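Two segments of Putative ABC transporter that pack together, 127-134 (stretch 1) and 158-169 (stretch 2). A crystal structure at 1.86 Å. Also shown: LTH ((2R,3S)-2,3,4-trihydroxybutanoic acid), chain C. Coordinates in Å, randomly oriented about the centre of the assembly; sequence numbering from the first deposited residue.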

# COMPACT_ATOMS: atom_id res chain seq x y z
N SER A 127 -6.49 4.27 5.44
CA SER A 127 -7.56 3.36 5.94
C SER A 127 -7.55 2.02 5.19
O SER A 127 -8.13 1.87 4.12
CB SER A 127 -8.95 3.97 5.82
OG SER A 127 -9.92 3.02 6.21
N PHE A 128 -6.91 1.04 5.81
CA PHE A 128 -6.88 -0.31 5.25
C PHE A 128 -8.27 -0.92 5.26
O PHE A 128 -8.62 -1.65 4.34
CB PHE A 128 -5.85 -1.14 5.98
CG PHE A 128 -4.52 -0.48 6.05
CD1 PHE A 128 -3.87 -0.12 4.86
CD2 PHE A 128 -3.95 -0.14 7.25
CE1 PHE A 128 -2.65 0.54 4.90
CE2 PHE A 128 -2.73 0.50 7.29
CZ PHE A 128 -2.08 0.85 6.12
N VAL A 129 -9.08 -0.55 6.25
CA VAL A 129 -10.46 -0.99 6.27
C VAL A 129 -11.23 -0.50 5.05
O VAL A 129 -11.94 -1.28 4.43
CB VAL A 129 -11.18 -0.56 7.56
CG1 VAL A 129 -12.66 -0.86 7.45
CG2 VAL A 129 -10.57 -1.29 8.76
N ASP A 130 -11.10 0.77 4.71
CA ASP A 130 -11.80 1.30 3.54
C ASP A 130 -11.37 0.57 2.26
O ASP A 130 -12.21 0.22 1.43
CB ASP A 130 -11.56 2.79 3.39
CG ASP A 130 -12.38 3.62 4.38
OD1 ASP A 130 -13.19 3.04 5.13
OD2 ASP A 130 -12.17 4.84 4.41
N TRP A 131 -10.06 0.37 2.10
CA TRP A 131 -9.52 -0.34 0.95
C TRP A 131 -10.14 -1.71 0.86
O TRP A 131 -10.77 -2.05 -0.13
CB TRP A 131 -8.00 -0.43 1.05
CG TRP A 131 -7.29 -1.27 0.01
CD1 TRP A 131 -7.84 -1.95 -1.04
CD2 TRP A 131 -5.89 -1.52 -0.04
NE1 TRP A 131 -6.84 -2.61 -1.76
CE2 TRP A 131 -5.64 -2.36 -1.16
CE3 TRP A 131 -4.82 -1.14 0.76
CZ2 TRP A 131 -4.37 -2.82 -1.49
CZ3 TRP A 131 -3.53 -1.58 0.41
CH2 TRP A 131 -3.33 -2.40 -0.72
N ALA A 132 -10.00 -2.51 1.91
CA ALA A 132 -10.57 -3.86 1.88
C ALA A 132 -12.06 -3.87 1.57
O ALA A 132 -12.54 -4.78 0.91
CB ALA A 132 -10.28 -4.61 3.19
N THR A 133 -12.80 -2.85 2.04
CA THR A 133 -14.23 -2.79 1.80
C THR A 133 -14.50 -2.44 0.33
O THR A 133 -15.33 -3.07 -0.31
CB THR A 133 -14.91 -1.78 2.77
OG1 THR A 133 -14.64 -2.16 4.12
CG2 THR A 133 -16.45 -1.74 2.57
N TYR A 134 -13.78 -1.46 -0.20
CA TYR A 134 -13.91 -1.10 -1.61
C TYR A 134 -13.48 -2.23 -2.56
O TYR A 134 -13.92 -2.27 -3.71
CB TYR A 134 -13.09 0.16 -1.93
CG TYR A 134 -13.70 1.45 -1.45
CD1 TYR A 134 -15.04 1.77 -1.72
CD2 TYR A 134 -12.93 2.39 -0.75
CE1 TYR A 134 -15.59 2.97 -1.29
CE2 TYR A 134 -13.47 3.58 -0.31
CZ TYR A 134 -14.80 3.87 -0.58
OH TYR A 134 -15.32 5.05 -0.14
N SER A 158 2.41 -8.58 7.64
CA SER A 158 2.26 -7.15 7.96
C SER A 158 0.94 -6.82 8.70
O SER A 158 -0.05 -7.56 8.63
CB SER A 158 2.40 -6.29 6.70
OG SER A 158 1.26 -6.40 5.87
N GLN A 159 0.94 -5.71 9.41
CA GLN A 159 -0.28 -5.27 10.13
C GLN A 159 -1.45 -4.91 9.18
O GLN A 159 -2.58 -5.35 9.40
CB GLN A 159 0.05 -4.12 11.09
CG GLN A 159 -1.15 -3.49 11.79
CD GLN A 159 -1.79 -2.37 11.01
OE1 GLN A 159 -1.16 -1.73 10.16
NE2 GLN A 159 -3.06 -2.14 11.26
N PRO A 160 -1.19 -4.13 8.13
CA PRO A 160 -2.31 -3.85 7.25
C PRO A 160 -2.93 -5.09 6.63
O PRO A 160 -4.15 -5.17 6.53
CB PRO A 160 -1.70 -2.95 6.15
CG PRO A 160 -0.52 -2.33 6.80
CD PRO A 160 0.01 -3.38 7.74
N GLU A 161 -2.12 -6.06 6.22
CA GLU A 161 -2.67 -7.27 5.63
C GLU A 161 -3.56 -8.00 6.62
O GLU A 161 -4.65 -8.48 6.27
CB GLU A 161 -1.58 -8.22 5.14
CG GLU A 161 -2.14 -9.35 4.28
CD GLU A 161 -2.81 -10.47 5.06
OE1 GLU A 161 -2.37 -10.75 6.20
OE2 GLU A 161 -3.75 -11.08 4.49
N ALA A 162 -3.12 -8.09 7.86
CA ALA A 162 -3.89 -8.82 8.83
C ALA A 162 -5.25 -8.13 9.03
O ALA A 162 -6.28 -8.80 9.10
CB ALA A 162 -3.13 -8.97 10.14
N GLU A 163 -5.24 -6.80 9.07
CA GLU A 163 -6.46 -6.02 9.26
C GLU A 163 -7.43 -6.19 8.09
O GLU A 163 -8.65 -6.37 8.28
CB GLU A 163 -6.15 -4.53 9.45
CG GLU A 163 -7.41 -3.72 9.75
CD GLU A 163 -7.16 -2.32 10.27
OE1 GLU A 163 -6.35 -1.57 9.70
OE2 GLU A 163 -7.83 -1.96 11.26
N MSE A 164 -6.87 -6.15 6.88
CA MSE A 164 -7.69 -6.27 5.68
C MSE A 164 -8.27 -7.64 5.56
O MSE A 164 -9.41 -7.76 5.13
CB MSE A 164 -6.91 -5.85 4.43
CG MSE A 164 -6.51 -4.39 4.57
SE MSE A 164 -5.90 -3.55 2.88
CE MSE A 164 -4.05 -4.13 2.84
N TYR A 165 -7.53 -8.67 5.96
CA TYR A 165 -8.03 -10.04 5.87
C TYR A 165 -9.26 -10.20 6.81
O TYR A 165 -10.26 -10.81 6.44
CB TYR A 165 -6.93 -11.10 6.17
CG TYR A 165 -7.39 -12.54 5.97
CD1 TYR A 165 -7.93 -12.95 4.75
CD2 TYR A 165 -7.29 -13.49 6.99
CE1 TYR A 165 -8.37 -14.25 4.55
CE2 TYR A 165 -7.74 -14.80 6.80
CZ TYR A 165 -8.27 -15.16 5.56
OH TYR A 165 -8.73 -16.43 5.33
N GLU A 166 -9.19 -9.63 8.01
CA GLU A 166 -10.33 -9.67 8.90
C GLU A 166 -11.51 -8.96 8.26
O GLU A 166 -12.64 -9.44 8.35
CB GLU A 166 -10.03 -9.02 10.26
CG GLU A 166 -8.98 -9.76 11.06
CD GLU A 166 -9.37 -11.20 11.31
OE1 GLU A 166 -10.47 -11.43 11.86
OE2 GLU A 166 -8.58 -12.10 10.93
N THR A 167 -11.24 -7.82 7.63
CA THR A 167 -12.31 -7.06 6.98
C THR A 167 -12.92 -7.89 5.83
O THR A 167 -14.14 -8.02 5.74
CB THR A 167 -11.83 -5.70 6.46
OG1 THR A 167 -11.26 -4.94 7.52
CG2 THR A 167 -12.96 -4.91 5.87
N THR A 168 -12.07 -8.48 4.99
CA THR A 168 -12.56 -9.29 3.89
C THR A 168 -13.43 -10.45 4.39
O THR A 168 -14.48 -10.72 3.81
CB THR A 168 -11.41 -9.88 3.04
OG1 THR A 168 -10.60 -8.81 2.54
CG2 THR A 168 -11.99 -10.65 1.86
N LYS A 169 -13.02 -11.11 5.47
CA LYS A 169 -13.82 -12.22 6.00
C LYS A 169 -15.16 -11.71 6.52
O LYS A 169 -16.20 -12.33 6.29
CB LYS A 169 -13.06 -12.96 7.10
CG LYS A 169 -11.87 -13.78 6.60
CD LYS A 169 -11.25 -14.62 7.70
CE LYS A 169 -10.65 -13.75 8.80
NZ LYS A 169 -9.82 -14.52 9.77
O1 LTH C . 0.69 -3.22 -1.38
C1 LTH C . 1.53 -3.06 -0.42
O LTH C . 2.70 -3.52 -0.38
C2 LTH C . 1.13 -2.14 0.75
O2 LTH C . 2.16 -2.11 1.77
C3 LTH C . -0.15 -2.60 1.42
O3 LTH C . 0.02 -3.93 1.91
C4 LTH C . -0.45 -1.68 2.62
O4 LTH C . -0.71 -0.37 2.06
O HOH W 1 -7.61 0.83 8.60
O HOH W 2 -11.06 -7.24 0.63

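Helices 128-134 and 159-169 cross at 45° with their axes 8.7 Å apart at closest approach, burying 497 Å² between the two stretches. No direct hydrogen bond joins them; the contact rests on apolar and aromatic packing, supplemented by two waters.

Phe128 provides the largest share from its helix. Its CA-to-CB bond points toward the partner, and the side chain sits as a knob among Gln159, Pro160, Glu163 and Met164. Pro160 CB lies 3.5 Å from the centroid of the Phe128 ring, almost exactly on the ring normal, a CH-pi contact that the compact pyrrolidine ring makes near the start of its helix, where no preceding turn needs its missing amide hydrogen. Glu163 OE1 approaches the ring edge, 3.7 Å from Phe128 CD2, where the positively polarised C-H groups suit a carboxylate.

Met164, present as selenomethionine, bridges Phe128 and Trp131. Its CG packs 3.6 Å from Phe128 CB, while its flexible chain carries the selenium over one face of the indole, with Met164 SE 3.4 Å from Trp131 CE3. Met164 CE covers the same six-membered ring, 3.9 Å from its centroid.

The helices come closest in register at Ala132 and Met164, whose CA atoms are 5.3 Å apart. The short Ala132 side chain fits this narrow gap, its CB 3.8 Å from both Met164 CB and Thr167 CB. Thr167 can face this apolar surface because its OG1 donates to Glu163 O within its own helix (3.1 Å).

Water supplies the polar links. Water 1 accepts from Val129 N (3.1 Å) and donates to Glu163 OE1 (2.9 Å), joining a free amide of the first helical turn to the carboxylate. Water 2 donates to Ala132 O (2.9 Å) and hydrogen-bonds Thr168 OG1 (2.5 Å).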